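Transcriptional regulator, TetR family (Thermus thermophilus, PDB 3VPR) represses transcription, probably by binding the control regions of its target genes through an amino-terminal helix-turn-helix, as TetR-family repressors do. Local coordinates at residues D6-E11 with Y41-S46; T24-L29 with L35-L40; I50-S55 with K105-E110; Y89-Y94 with P167-E172. All coordinates share one frame; numbering follows the deposited sequence.

Contact 1: residues D6-E11 with Y41-S46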
loop_
_atom_site.group_PDB
_atom_site.type_symbol
_atom_site.label_atom_id
_atom_site.label_comp_id
_atom_site.label_asym_id
_atom_site.label_seq_id
_atom_site.Cartn_x
_atom_site.Cartn_y
_atom_site.Cartn_z
ATOM N N ASP A 6 11.486 -22.259 -15.245
ATOM C CA ASP A 6 10.418 -21.927 -14.293
ATOM C C ASP A 6 10.860 -22.005 -12.824
ATOM O O ASP A 6 10.463 -21.170 -12.008
ATOM C CB ASP A 6 9.220 -22.869 -14.451
ATOM C CG ASP A 6 8.658 -22.873 -15.840
ATOM O OD1 ASP A 6 8.403 -21.780 -16.390
ATOM O OD2 ASP A 6 8.461 -23.978 -16.379
ATOM N N ARG A 7 11.649 -23.026 -12.492
ATOM C CA ARG A 7 12.129 -23.223 -11.126
ATOM C C ARG A 7 13.007 -22.046 -10.732
ATOM O O ARG A 7 12.979 -21.577 -9.599
ATOM C CB ARG A 7 12.925 -24.537 -11.012
ATOM N N ILE A 8 13.791 -21.566 -11.681
ATOM C CA ILE A 8 14.642 -20.432 -11.402
ATOM C C ILE A 8 13.784 -19.223 -11.029
ATOM O O ILE A 8 14.117 -18.507 -10.078
ATOM C CB ILE A 8 15.527 -20.085 -12.619
ATOM C CG1 ILE A 8 16.475 -21.254 -12.915
ATOM C CG2 ILE A 8 16.304 -18.795 -12.351
ATOM C CD1 ILE A 8 17.396 -21.051 -14.130
ATOM N N LEU A 9 12.668 -19.007 -11.732
ATOM C CA LEU A 9 11.842 -17.826 -11.436
ATOM C C LEU A 9 11.086 -17.922 -10.119
ATOM O O LEU A 9 11.045 -16.955 -9.366
ATOM C CB LEU A 9 10.865 -17.531 -12.575
ATOM C CG LEU A 9 11.548 -17.139 -13.889
ATOM C CD1 LEU A 9 10.498 -16.839 -14.951
ATOM C CD2 LEU A 9 12.439 -15.915 -13.661
ATOM N N GLU A 10 10.493 -19.082 -9.840
ATOM C CA GLU A 10 9.768 -19.265 -8.590
ATOM C C GLU A 10 10.719 -19.231 -7.387
ATOM O O GLU A 10 10.414 -18.630 -6.366
ATOM C CB GLU A 10 9.004 -20.594 -8.598
ATOM C CG GLU A 10 8.391 -20.945 -7.238
ATOM C CD GLU A 10 7.239 -21.930 -7.335
ATOM O OE1 GLU A 10 7.357 -22.910 -8.096
ATOM O OE2 GLU A 10 6.219 -21.730 -6.639
ATOM N N GLU A 11 11.870 -19.870 -7.527
ATOM C CA GLU A 11 12.860 -19.909 -6.457
ATOM C C GLU A 11 13.483 -18.551 -6.217
ATOM O O GLU A 11 13.776 -18.194 -5.078
ATOM C CB GLU A 11 13.967 -20.920 -6.771
ATOM C CG GLU A 11 13.509 -22.377 -6.723
ATOM C CD GLU A 11 13.001 -22.783 -5.349
ATOM O OE1 GLU A 11 13.796 -22.733 -4.385
ATOM O OE2 GLU A 11 11.807 -23.146 -5.233
ATOM N N TYR A 41 22.763 -16.722 -16.277
ATOM C CA TYR A 41 22.892 -15.714 -17.313
ATOM C C TYR A 41 22.395 -16.226 -18.666
ATOM O O TYR A 41 21.802 -15.471 -19.442
ATOM C CB TYR A 41 24.349 -15.259 -17.420
ATOM C CG TYR A 41 24.782 -14.354 -16.276
ATOM C CD1 TYR A 41 24.049 -13.214 -15.946
ATOM C CD2 TYR A 41 25.931 -14.623 -15.547
ATOM C CE1 TYR A 41 24.455 -12.367 -14.916
ATOM C CE2 TYR A 41 26.345 -13.783 -14.520
ATOM C CZ TYR A 41 25.608 -12.660 -14.208
ATOM O OH TYR A 41 26.015 -11.840 -13.178
ATOM N N HIS A 42 22.626 -17.508 -18.941
ATOM C CA HIS A 42 22.205 -18.116 -20.204
ATOM C C HIS A 42 20.689 -18.098 -20.374
ATOM O O HIS A 42 20.191 -17.908 -21.487
ATOM C CB HIS A 42 22.683 -19.567 -20.298
ATOM C CG HIS A 42 24.158 -19.721 -20.500
ATOM N ND1 HIS A 42 24.784 -20.950 -20.452
ATOM C CD2 HIS A 42 25.135 -18.809 -20.728
ATOM C CE1 HIS A 42 26.084 -20.788 -20.639
ATOM N NE2 HIS A 42 26.324 -19.499 -20.810
ATOM N N HIS A 43 19.966 -18.301 -19.271
ATOM C CA HIS A 43 18.509 -18.339 -19.307
ATOM C C HIS A 43 17.838 -16.985 -19.212
ATOM O O HIS A 43 16.729 -16.814 -19.702
ATOM C CB HIS A 43 17.958 -19.203 -18.171
ATOM C CG HIS A 43 18.192 -20.667 -18.350
ATOM N ND1 HIS A 43 19.364 -21.286 -17.973
ATOM C CD2 HIS A 43 17.403 -21.637 -18.873
ATOM C CE1 HIS A 43 19.285 -22.575 -18.252
ATOM N NE2 HIS A 43 18.106 -22.814 -18.799
ATOM N N PHE A 44 18.521 -16.020 -18.601
ATOM C CA PHE A 44 17.947 -14.699 -18.390
ATOM C C PHE A 44 18.790 -13.487 -18.788
ATOM O O PHE A 44 18.271 -12.389 -18.870
ATOM C CB PHE A 44 17.548 -14.581 -16.920
ATOM C CG PHE A 44 16.442 -15.510 -16.531
ATOM C CD1 PHE A 44 15.124 -15.214 -16.863
ATOM C CD2 PHE A 44 16.720 -16.710 -15.889
ATOM C CE1 PHE A 44 14.099 -16.106 -16.562
ATOM C CE2 PHE A 44 15.702 -17.612 -15.583
ATOM C CZ PHE A 44 14.392 -17.314 -15.919
ATOM N N GLY A 45 20.084 -13.684 -19.007
ATOM C CA GLY A 45 20.930 -12.577 -19.406
ATOM C C GLY A 45 21.326 -11.630 -18.287
ATOM O O GLY A 45 22.429 -11.103 -18.302
ATOM N N SER A 46 20.442 -11.403 -17.322
ATOM C CA SER A 46 20.758 -10.506 -16.216
ATOM C C SER A 46 19.811 -10.724 -15.059
ATOM O O SER A 46 18.749 -11.337 -15.205
ATOM C CB SER A 46 20.643 -9.042 -16.657
ATOM O OG SER A 46 19.300 -8.736 -17.012
#
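Ile8 and His43 mark the closest backbone approach, their CA atoms 9.0 Å apart, where helix 4-19 passes the final turn of helix 37-44. That spacing lets one layer of side chains fill the interval. Gly45, with positive phi, then turns the chain out of the helix, and Ser46 begins the next one, its OG capping Glu49 N.

Phe44 fills most of the gap. With its CG placed beside the backbone N (chi1 -66°), the ring extends toward helix 4-19 and meets two consecutive residues at neighbouring atoms of its far end. Ile8 slides past it in the opposite direction, resting methyl CG2 3.5 Å from Phe44 CE2. Leu9 approaches the same far end at a slant, its CD2 3.3 Å from both CZ and CE1 of Phe44. Farther out, the other arm of Ile8 reaches over one face of His43, CD1 standing 4.3 Å from CG near the ring's rim. The imidazole is steadied on its own helix, since ND1 bonds to Ala39 O.

Ile50 and Glu53 of helix 47-70 also lie against Phe44, and Arg5 makes a cation-pi contact with its ring while bonding to His43 O. The join between the first helix and the last turn of the predicted helix-turn-helix is therefore made by carbon alone: it depends on the fit of shapes, while His43 ND1 and O find their partners outside the two segments.

Contact 2: residues T24-L29 with L35-L40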
loop_
_atom_site.group_PDB
_atom_site.type_symbol
_atom_site.label_atom_id
_atom_site.label_comp_id
_atom_site.label_asym_id
_atom_site.label_seq_id
_atom_site.Cartn_x
_atom_site.Cartn_y
_atom_site.Cartn_z
ATOM N N THR A 24 20.214 -9.569 -2.749
ATOM C CA THR A 24 20.437 -10.904 -3.298
ATOM C C THR A 24 21.285 -10.816 -4.563
ATOM O O THR A 24 20.900 -10.170 -5.535
ATOM C CB THR A 24 19.104 -11.607 -3.618
ATOM O OG1 THR A 24 18.322 -11.687 -2.423
ATOM C CG2 THR A 24 19.348 -13.016 -4.139
ATOM N N SER A 25 22.443 -11.469 -4.542
ATOM C CA SER A 25 23.350 -11.444 -5.684
ATOM C C SER A 25 23.066 -12.572 -6.657
ATOM O O SER A 25 22.396 -13.545 -6.317
ATOM C CB SER A 25 24.797 -11.572 -5.208
ATOM O OG SER A 25 25.087 -12.913 -4.837
ATOM N N VAL A 26 23.575 -12.440 -7.873
ATOM C CA VAL A 26 23.406 -13.484 -8.874
ATOM C C VAL A 26 24.091 -14.723 -8.291
ATOM O O VAL A 26 23.633 -15.850 -8.477
ATOM C CB VAL A 26 24.073 -13.079 -10.218
ATOM C CG1 VAL A 26 24.245 -14.297 -11.125
ATOM C CG2 VAL A 26 23.205 -12.032 -10.920
ATOM N N GLN A 27 25.178 -14.493 -7.564
ATOM C CA GLN A 27 25.933 -15.568 -6.925
ATOM C C GLN A 27 25.032 -16.310 -5.946
ATOM O O GLN A 27 25.026 -17.540 -5.914
ATOM C CB GLN A 27 27.141 -15.002 -6.170
ATOM C CG GLN A 27 28.068 -16.061 -5.619
ATOM C CD GLN A 27 28.648 -16.933 -6.710
ATOM O OE1 GLN A 27 29.340 -16.448 -7.602
ATOM N NE2 GLN A 27 28.365 -18.230 -6.648
ATOM N N ASP A 28 24.277 -15.551 -5.153
ATOM C CA ASP A 28 23.350 -16.122 -4.177
ATOM C C ASP A 28 22.312 -17.030 -4.830
ATOM O O ASP A 28 22.057 -18.135 -4.346
ATOM C CB ASP A 28 22.614 -15.017 -3.413
ATOM C CG ASP A 28 23.520 -14.256 -2.471
ATOM O OD1 ASP A 28 24.495 -14.858 -1.962
ATOM O OD2 ASP A 28 23.246 -13.062 -2.221
ATOM N N LEU A 29 21.705 -16.557 -5.920
ATOM C CA LEU A 29 20.694 -17.335 -6.629
ATOM C C LEU A 29 21.283 -18.608 -7.211
ATOM O O LEU A 29 20.678 -19.678 -7.129
ATOM C CB LEU A 29 20.079 -16.518 -7.777
ATOM C CG LEU A 29 19.133 -15.348 -7.490
ATOM C CD1 LEU A 29 18.881 -14.568 -8.781
ATOM C CD2 LEU A 29 17.818 -15.868 -6.913
ATOM N N LEU A 35 22.985 -24.077 -9.464
ATOM C CA LEU A 35 23.425 -23.861 -10.829
ATOM C C LEU A 35 24.586 -22.895 -10.826
ATOM O O LEU A 35 24.793 -22.159 -9.862
ATOM C CB LEU A 35 22.272 -23.284 -11.657
ATOM C CG LEU A 35 21.007 -24.153 -11.696
ATOM C CD1 LEU A 35 19.823 -23.358 -12.249
ATOM C CD2 LEU A 35 21.281 -25.396 -12.533
ATOM N N SER A 36 25.363 -22.909 -11.898
ATOM C CA SER A 36 26.476 -21.976 -12.014
ATOM C C SER A 36 25.864 -20.635 -12.436
ATOM O O SER A 36 24.735 -20.586 -12.949
ATOM C CB SER A 36 27.462 -22.452 -13.080
ATOM O OG SER A 36 26.798 -22.717 -14.305
ATOM N N LYS A 37 26.600 -19.556 -12.200
ATOM C CA LYS A 37 26.142 -18.227 -12.571
ATOM C C LYS A 37 25.948 -18.191 -14.085
ATOM O O LYS A 37 25.100 -17.461 -14.595
ATOM C CB LYS A 37 27.176 -17.180 -12.166
ATOM C CG LYS A 37 27.422 -17.080 -10.673
ATOM C CD LYS A 37 28.618 -16.180 -10.394
ATOM C CE LYS A 37 29.899 -16.768 -10.988
ATOM N NZ LYS A 37 31.051 -15.818 -10.931
ATOM N N ALA A 38 26.740 -18.991 -14.793
ATOM C CA ALA A 38 26.666 -19.050 -16.247
ATOM C C ALA A 38 25.301 -19.555 -16.690
ATOM O O ALA A 38 24.710 -19.032 -17.638
ATOM C CB ALA A 38 27.774 -19.964 -16.802
ATOM N N ALA A 39 24.809 -20.577 -15.999
ATOM C CA ALA A 39 23.512 -21.154 -16.321
ATOM C C ALA A 39 22.401 -20.116 -16.150
ATOM O O ALA A 39 21.450 -20.071 -16.945
ATOM C CB ALA A 39 23.247 -22.367 -15.434
ATOM N N LEU A 40 22.524 -19.289 -15.110
ATOM C CA LEU A 40 21.536 -18.245 -14.839
ATOM C C LEU A 40 21.566 -17.180 -15.928
ATOM O O LEU A 40 20.522 -16.783 -16.442
ATOM C CB LEU A 40 21.791 -17.586 -13.480
ATOM C CG LEU A 40 21.357 -18.392 -12.258
ATOM C CD1 LEU A 40 21.550 -17.557 -10.982
ATOM C CD2 LEU A 40 19.900 -18.768 -12.421
HETATM O O HOH W 1 30.856 -14.515 -7.762
#
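Leu40 drives one methyl, CD1, against the opening turn of helix 26-33, and here the contact is close and apolar but for Val26 O. Leu29 CB lies 3.7 Å from that CD1, Val26 O is equally near it, and Val26 CG1 completes the nest at 4.2 Å. Ile8, Ala30 and Leu33 also touch Leu40, which is buried in the hydrophobic interior of the small domain. The two helices are those of the helix-turn-helix predicted for residues 25-44; as in related repressors, helix 37-44 is probably the one presented to DNA. Each begins with a serine. Ser25 and Asp28 form a capping box, in which Ser25 OG accepts from Asp28 N at 2.8 Å and Ser25 N donates to Asp28 OD2 at 2.9 Å, from above the carboxylate plane. Ser36 OG caps Ala39 N only weakly. The solvent side is looser. Lys37 lays its CB 4.2 Å from Val26 CG1, then bends at chi3 (-63°) and crosses the folded-back Gln27 side chain, whose own bend at chi2 turns the amide toward the lysine. A water accepts weakly from Lys37 NZ and donates to Gln27 OE1, whereas the short approach of that oxygen to the lysine chain is doubtful.

Contact 3: residues I50-S55 with K105-E110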
loop_
_atom_site.group_PDB
_atom_site.type_symbol
_atom_site.label_atom_id
_atom_site.label_comp_id
_atom_site.label_asym_id
_atom_site.label_seq_id
_atom_site.Cartn_x
_atom_site.Cartn_y
_atom_site.Cartn_z
ATOM N N ILE A 50 15.400 -11.225 -14.583
ATOM C CA ILE A 50 14.726 -12.206 -13.714
ATOM C C ILE A 50 13.628 -11.482 -12.936
ATOM O O ILE A 50 12.487 -11.955 -12.855
ATOM C CB ILE A 50 15.723 -12.872 -12.711
ATOM C CG1 ILE A 50 16.763 -13.687 -13.486
ATOM C CG2 ILE A 50 14.969 -13.776 -11.721
ATOM C CD1 ILE A 50 17.760 -14.442 -12.606
ATOM N N LEU A 51 13.980 -10.326 -12.379
ATOM C CA LEU A 51 13.027 -9.501 -11.648
ATOM C C LEU A 51 11.910 -9.073 -12.601
ATOM O O LEU A 51 10.741 -9.027 -12.241
ATOM C CB LEU A 51 13.719 -8.244 -11.103
ATOM C CG LEU A 51 12.747 -7.178 -10.585
ATOM C CD1 LEU A 51 11.928 -7.763 -9.443
ATOM C CD2 LEU A 51 13.501 -5.942 -10.121
ATOM N N TYR A 52 12.291 -8.737 -13.824
ATOM C CA TYR A 52 11.323 -8.316 -14.826
ATOM C C TYR A 52 10.320 -9.439 -15.140
ATOM O O TYR A 52 9.116 -9.209 -15.135
ATOM C CB TYR A 52 12.062 -7.871 -16.097
ATOM C CG TYR A 52 11.172 -7.680 -17.293
ATOM C CD1 TYR A 52 10.148 -6.726 -17.286
ATOM C CD2 TYR A 52 11.332 -8.472 -18.424
ATOM C CE1 TYR A 52 9.307 -6.577 -18.373
ATOM C CE2 TYR A 52 10.501 -8.332 -19.517
ATOM C CZ TYR A 52 9.489 -7.387 -19.490
ATOM O OH TYR A 52 8.651 -7.272 -20.576
ATOM N N GLU A 53 10.816 -10.648 -15.392
ATOM C CA GLU A 53 9.936 -11.775 -15.710
ATOM C C GLU A 53 9.053 -12.197 -14.533
ATOM O O GLU A 53 7.905 -12.598 -14.721
ATOM C CB GLU A 53 10.755 -12.950 -16.255
ATOM C CG GLU A 53 11.082 -12.742 -17.728
ATOM C CD GLU A 53 11.878 -13.859 -18.346
ATOM O OE1 GLU A 53 11.489 -15.037 -18.195
ATOM O OE2 GLU A 53 12.894 -13.548 -19.002
ATOM N N ILE A 54 9.577 -12.085 -13.318
ATOM C CA ILE A 54 8.772 -12.389 -12.151
ATOM C C ILE A 54 7.609 -11.377 -12.102
ATOM O O ILE A 54 6.454 -11.745 -11.882
ATOM C CB ILE A 54 9.611 -12.283 -10.865
ATOM C CG1 ILE A 54 10.505 -13.522 -10.735
ATOM C CG2 ILE A 54 8.700 -12.119 -9.649
ATOM C CD1 ILE A 54 11.488 -13.465 -9.584
ATOM N N SER A 55 7.917 -10.103 -12.316
ATOM C CA SER A 55 6.886 -9.058 -12.293
ATOM C C SER A 55 5.837 -9.309 -13.373
ATOM O O SER A 55 4.639 -9.260 -13.109
ATOM C CB SER A 55 7.528 -7.688 -12.499
ATOM O OG SER A 55 8.430 -7.409 -11.443
ATOM N N LYS A 105 11.602 0.203 -8.738
ATOM C CA LYS A 105 12.680 1.134 -9.064
ATOM C C LYS A 105 13.903 0.472 -9.693
ATOM O O LYS A 105 14.735 1.145 -10.313
ATOM C CB LYS A 105 13.115 1.898 -7.810
ATOM C CG LYS A 105 13.504 1.005 -6.638
ATOM C CD LYS A 105 14.174 1.801 -5.527
ATOM C CE LYS A 105 14.306 0.971 -4.261
ATOM N NZ LYS A 105 12.975 0.537 -3.733
ATOM N N SER A 106 14.007 -0.845 -9.549
ATOM C CA SER A 106 15.154 -1.568 -10.079
ATOM C C SER A 106 15.073 -1.954 -11.551
ATOM O O SER A 106 16.096 -2.244 -12.165
ATOM C CB SER A 106 15.408 -2.825 -9.232
ATOM O OG SER A 106 15.785 -2.483 -7.908
ATOM N N LEU A 107 13.874 -1.970 -12.122
ATOM C CA LEU A 107 13.739 -2.332 -13.531
ATOM C C LEU A 107 14.309 -1.273 -14.465
ATOM O O LEU A 107 14.421 -0.102 -14.094
ATOM C CB LEU A 107 12.272 -2.543 -13.889
ATOM C CG LEU A 107 11.551 -3.718 -13.231
ATOM C CD1 LEU A 107 10.089 -3.666 -13.617
ATOM C CD2 LEU A 107 12.181 -5.034 -13.667
ATOM N N SER A 108 14.670 -1.687 -15.679
ATOM C CA SER A 108 15.170 -0.747 -16.669
ATOM C C SER A 108 13.910 -0.019 -17.133
ATOM O O SER A 108 12.813 -0.561 -17.025
ATOM C CB SER A 108 15.823 -1.484 -17.841
ATOM O OG SER A 108 14.924 -2.410 -18.431
ATOM N N PRO A 109 14.047 1.218 -17.642
ATOM C CA PRO A 109 12.881 1.985 -18.102
ATOM C C PRO A 109 11.910 1.219 -19.004
ATOM O O PRO A 109 10.705 1.211 -18.761
ATOM C CB PRO A 109 13.511 3.189 -18.803
ATOM C CG PRO A 109 14.752 3.414 -18.010
ATOM C CD PRO A 109 15.288 1.996 -17.816
ATOM N N GLU A 110 12.414 0.564 -20.039
ATOM C CA GLU A 110 11.498 -0.151 -20.918
ATOM C C GLU A 110 10.798 -1.318 -20.225
ATOM O O GLU A 110 9.641 -1.615 -20.533
ATOM C CB GLU A 110 12.203 -0.633 -22.192
ATOM C CG GLU A 110 11.289 -1.455 -23.109
ATOM C CD GLU A 110 11.729 -1.455 -24.568
ATOM O OE1 GLU A 110 12.927 -1.704 -24.844
ATOM O OE2 GLU A 110 10.866 -1.216 -25.444
#
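Leu107 plugs its side chain against Leu51 and Tyr52, joining the two halves of a TetR-type repressor: helix 47-70, which runs from the DNA-binding domain into the larger helical domain, and the bend between helices 94-103 and 109-135. The backbones come within 6.6 Å at the CA atoms of Tyr52 and Leu107.

The side chain can be followed outward. CB leaves at a slant to helix 47-70 and touches none of residues 50-55. CG, set beside the backbone N (chi1 -66°), redirects the chain toward the helix and splits it in two. Leu107 CD1 continues the extended line and ends 4.6 Å from Ser55 OG, a loose approach. Leu107 CD2 does the work: it sits 3.6 Å from Tyr52 CA, pressed onto the backbone itself, and 3.7 Å from Tyr52 CB, near the plane of the tyrosine ring and at its edge. Leu51 CG is also 3.8 Å from this methyl. Leu51, lying aslant Leu107, sends its own CD2 on to Ser106 CB, again at 3.8 Å.

Two polar groups of the bend are tied to the DNA-binding side as well: Ser106 OG to Glu22 and Ser108 N to Glu48. Such a seam is consistent with movements in one domain being felt in the other, as in relatives that respond to ligands. One turn along the helix, Ser55 OG donates to Leu51 O at 2.9 Å, reaching that oxygen from the face of its carbonyl plane opposite to Ser55 N.

Contact 4: residues Y89-Y94 with P167-E172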
loop_
_atom_site.group_PDB
_atom_site.type_symbol
_atom_site.label_atom_id
_atom_site.label_comp_id
_atom_site.label_asym_id
_atom_site.label_seq_id
_atom_site.Cartn_x
_atom_site.Cartn_y
_atom_site.Cartn_z
ATOM N N TYR A 89 -5.538 -14.759 -6.718
ATOM C CA TYR A 89 -4.300 -14.834 -7.476
ATOM C C TYR A 89 -3.146 -14.311 -6.623
ATOM O O TYR A 89 -2.074 -14.901 -6.579
ATOM C CB TYR A 89 -4.399 -14.001 -8.749
ATOM C CG TYR A 89 -3.218 -14.201 -9.657
ATOM C CD1 TYR A 89 -3.150 -15.305 -10.500
ATOM C CD2 TYR A 89 -2.154 -13.305 -9.655
ATOM C CE1 TYR A 89 -2.055 -15.520 -11.320
ATOM C CE2 TYR A 89 -1.048 -13.507 -10.476
ATOM C CZ TYR A 89 -1.004 -14.620 -11.305
ATOM O OH TYR A 89 0.088 -14.842 -12.117
ATOM N N PHE A 90 -3.369 -13.188 -5.950
ATOM C CA PHE A 90 -2.340 -12.602 -5.102
ATOM C C PHE A 90 -1.820 -13.616 -4.082
ATOM O O PHE A 90 -0.612 -13.791 -3.927
ATOM C CB PHE A 90 -2.900 -11.376 -4.376
ATOM C CG PHE A 90 -2.236 -11.098 -3.057
ATOM C CD1 PHE A 90 -0.925 -10.631 -3.009
ATOM C CD2 PHE A 90 -2.923 -11.316 -1.854
ATOM C CE1 PHE A 90 -0.293 -10.377 -1.776
ATOM C CE2 PHE A 90 -2.303 -11.067 -0.613
ATOM C CZ PHE A 90 -0.986 -10.598 -0.575
ATOM N N GLU A 91 -2.740 -14.294 -3.404
ATOM C CA GLU A 91 -2.375 -15.270 -2.390
ATOM C C GLU A 91 -1.685 -16.533 -2.907
ATOM O O GLU A 91 -0.826 -17.084 -2.227
ATOM C CB GLU A 91 -3.611 -15.670 -1.578
ATOM C CG GLU A 91 -3.377 -16.873 -0.663
ATOM C CD GLU A 91 -4.456 -17.032 0.392
ATOM O OE1 GLU A 91 -5.657 -16.972 0.037
ATOM O OE2 GLU A 91 -4.101 -17.225 1.576
ATOM N N GLU A 92 -2.065 -17.001 -4.091
ATOM C CA GLU A 92 -1.462 -18.210 -4.647
ATOM C C GLU A 92 -0.058 -17.924 -5.182
ATOM O O GLU A 92 0.780 -18.820 -5.265
ATOM C CB GLU A 92 -2.321 -18.758 -5.787
ATOM C CG GLU A 92 -3.774 -18.999 -5.430
ATOM C CD GLU A 92 -4.596 -19.395 -6.640
ATOM O OE1 GLU A 92 -4.525 -18.676 -7.659
ATOM O OE2 GLU A 92 -5.312 -20.416 -6.573
ATOM N N ASN A 93 0.195 -16.671 -5.541
ATOM C CA ASN A 93 1.488 -16.276 -6.095
ATOM C C ASN A 93 2.126 -15.194 -5.220
ATOM O O ASN A 93 2.784 -14.275 -5.715
ATOM C CB ASN A 93 1.263 -15.759 -7.520
ATOM C CG ASN A 93 0.578 -16.789 -8.404
ATOM O OD1 ASN A 93 1.211 -17.732 -8.867
ATOM N ND2 ASN A 93 -0.723 -16.626 -8.621
ATOM N N TYR A 94 1.918 -15.319 -3.915
ATOM C CA TYR A 94 2.420 -14.362 -2.935
ATOM C C TYR A 94 3.863 -13.892 -3.142
ATOM O O TYR A 94 4.125 -12.691 -3.234
ATOM C CB TYR A 94 2.264 -14.950 -1.529
ATOM C CG TYR A 94 2.693 -14.016 -0.428
ATOM C CD1 TYR A 94 1.870 -12.974 -0.018
ATOM C CD2 TYR A 94 3.924 -14.173 0.206
ATOM C CE1 TYR A 94 2.255 -12.116 0.996
ATOM C CE2 TYR A 94 4.323 -13.316 1.225
ATOM C CZ TYR A 94 3.480 -12.290 1.613
ATOM O OH TYR A 94 3.861 -11.427 2.615
ATOM N N PRO A 167 -4.737 -18.345 8.896
ATOM C CA PRO A 167 -5.773 -19.142 8.229
ATOM C C PRO A 167 -6.702 -18.323 7.327
ATOM O O PRO A 167 -7.257 -18.850 6.363
ATOM C CB PRO A 167 -6.517 -19.774 9.400
ATOM C CG PRO A 167 -6.508 -18.674 10.395
ATOM C CD PRO A 167 -5.077 -18.148 10.317
HETATM N N MSE A 168 -6.867 -17.041 7.643
HETATM C CA MSE A 168 -7.730 -16.155 6.861
HETATM C C MSE A 168 -7.520 -16.303 5.358
HETATM O O MSE A 168 -6.386 -16.345 4.877
HETATM C CB MSE A 168 -7.508 -14.695 7.268
HETATM C CG MSE A 168 -8.174 -14.318 8.583
HETATM SE SE MSE A 168 -7.430 -15.210 10.133
HETATM C CE MSE A 168 -7.119 -13.656 11.245
ATOM N N ARG A 169 -8.624 -16.377 4.624
ATOM C CA ARG A 169 -8.578 -16.533 3.176
ATOM C C ARG A 169 -8.641 -15.170 2.490
ATOM O O ARG A 169 -9.598 -14.420 2.672
ATOM C CB ARG A 169 -9.747 -17.409 2.719
ATOM C CG ARG A 169 -9.621 -17.943 1.301
ATOM C CD ARG A 169 -10.858 -18.742 0.914
ATOM N NE ARG A 169 -10.698 -19.440 -0.359
ATOM C CZ ARG A 169 -9.861 -20.453 -0.555
ATOM N NH1 ARG A 169 -9.102 -20.894 0.439
ATOM N NH2 ARG A 169 -9.781 -21.024 -1.749
ATOM N N ALA A 170 -7.612 -14.855 1.707
ATOM C CA ALA A 170 -7.539 -13.579 1.003
ATOM C C ALA A 170 -8.810 -13.291 0.213
ATOM O O ALA A 170 -9.280 -12.155 0.155
ATOM C CB ALA A 170 -6.348 -13.568 0.078
ATOM N N GLU A 171 -9.368 -14.326 -0.392
ATOM C CA GLU A 171 -10.580 -14.177 -1.173
ATOM C C GLU A 171 -11.811 -13.874 -0.308
ATOM O O GLU A 171 -12.721 -13.161 -0.746
ATOM C CB GLU A 171 -10.786 -15.441 -2.003
ATOM C CG GLU A 171 -12.169 -15.622 -2.581
ATOM C CD GLU A 171 -12.180 -16.680 -3.661
ATOM O OE1 GLU A 171 -11.540 -17.735 -3.459
ATOM O OE2 GLU A 171 -12.827 -16.456 -4.708
ATOM N N GLU A 172 -11.855 -14.415 0.908
ATOM C CA GLU A 172 -12.994 -14.156 1.790
ATOM C C GLU A 172 -12.917 -12.715 2.266
ATOM O O GLU A 172 -13.924 -12.024 2.357
ATOM C CB GLU A 172 -13.000 -15.127 2.975
ATOM C CG GLU A 172 -13.440 -16.546 2.597
ATOM C CD GLU A 172 -14.896 -16.614 2.137
ATOM O OE1 GLU A 172 -15.798 -16.473 2.990
ATOM O OE2 GLU A 172 -15.141 -16.805 0.923
HETATM O O HOH W 2 -7.718 -16.503 -1.473
#
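Glu91 OE1 is gripped from two directions at the start of helix 170-183. Ala170 N donates to it weakly, at 3.3 Å and with an N-H...O angle of 146°, while a water donates to it at 2.6 Å. The same water accepts from Glu171 N at 2.9 Å, so a single carboxylate oxygen serves two successive backbone amides, one directly and one through solvent. In the all-helical carboxy-terminal domain of the TetR fold, this ties the end of helix 75-92 to the beginning of helix 170-183, segments far apart in the chain.

The geometry follows from an extended glutamate. With CG anti to the backbone N (chi1 169°) and the chain straight beyond it, Glu91 reaches across to the first turn. Its aliphatic part packs on the way, CB lying 3.8 Å from Ala170 CB. The positive end of a helix would probably favour the ionised carboxylate here. Arg169 may add to the effect at longer range, although its guanidinium is not in contact with Glu91; its NE makes a long salt bridge to Glu171 OE1, an oxygen that Arg88 also binds.

Phe162 lies against both Glu91 and Ala170, and Met158 backs the alanine from helix 144-161. Where helix 75-92 stops, Asn93 folds back on its own last turn: Asn93 ND2 donates to Tyr89 O at 3.0 Å, joining Asn93 N on that oxygen from the opposite face, and the same ND2 stands 3.1 Å above the centre of the Tyr89 ring.

The four contacts run from an apolar interior to a polar margin. Contacts 1 and 2 share helix 37-44, and they merge where Ile8 CG2 meets Leu40 CD2 at 3.6 Å; contact 2 is nested within the chain loop that contact 1 closes. Contact 3 adjoins both through Ile50, which packs on Phe44 and on Leu29, and carries the hydrophobic core toward the larger domain. Contacts 1 and 3 are buried and made of carbon, whereas contact 2 is buried on one flank only. Contact 4 stands apart, its centre about 24 Å from that of contact 3 and across the chain's centre, and relies on a carboxylate, backbone amides and water.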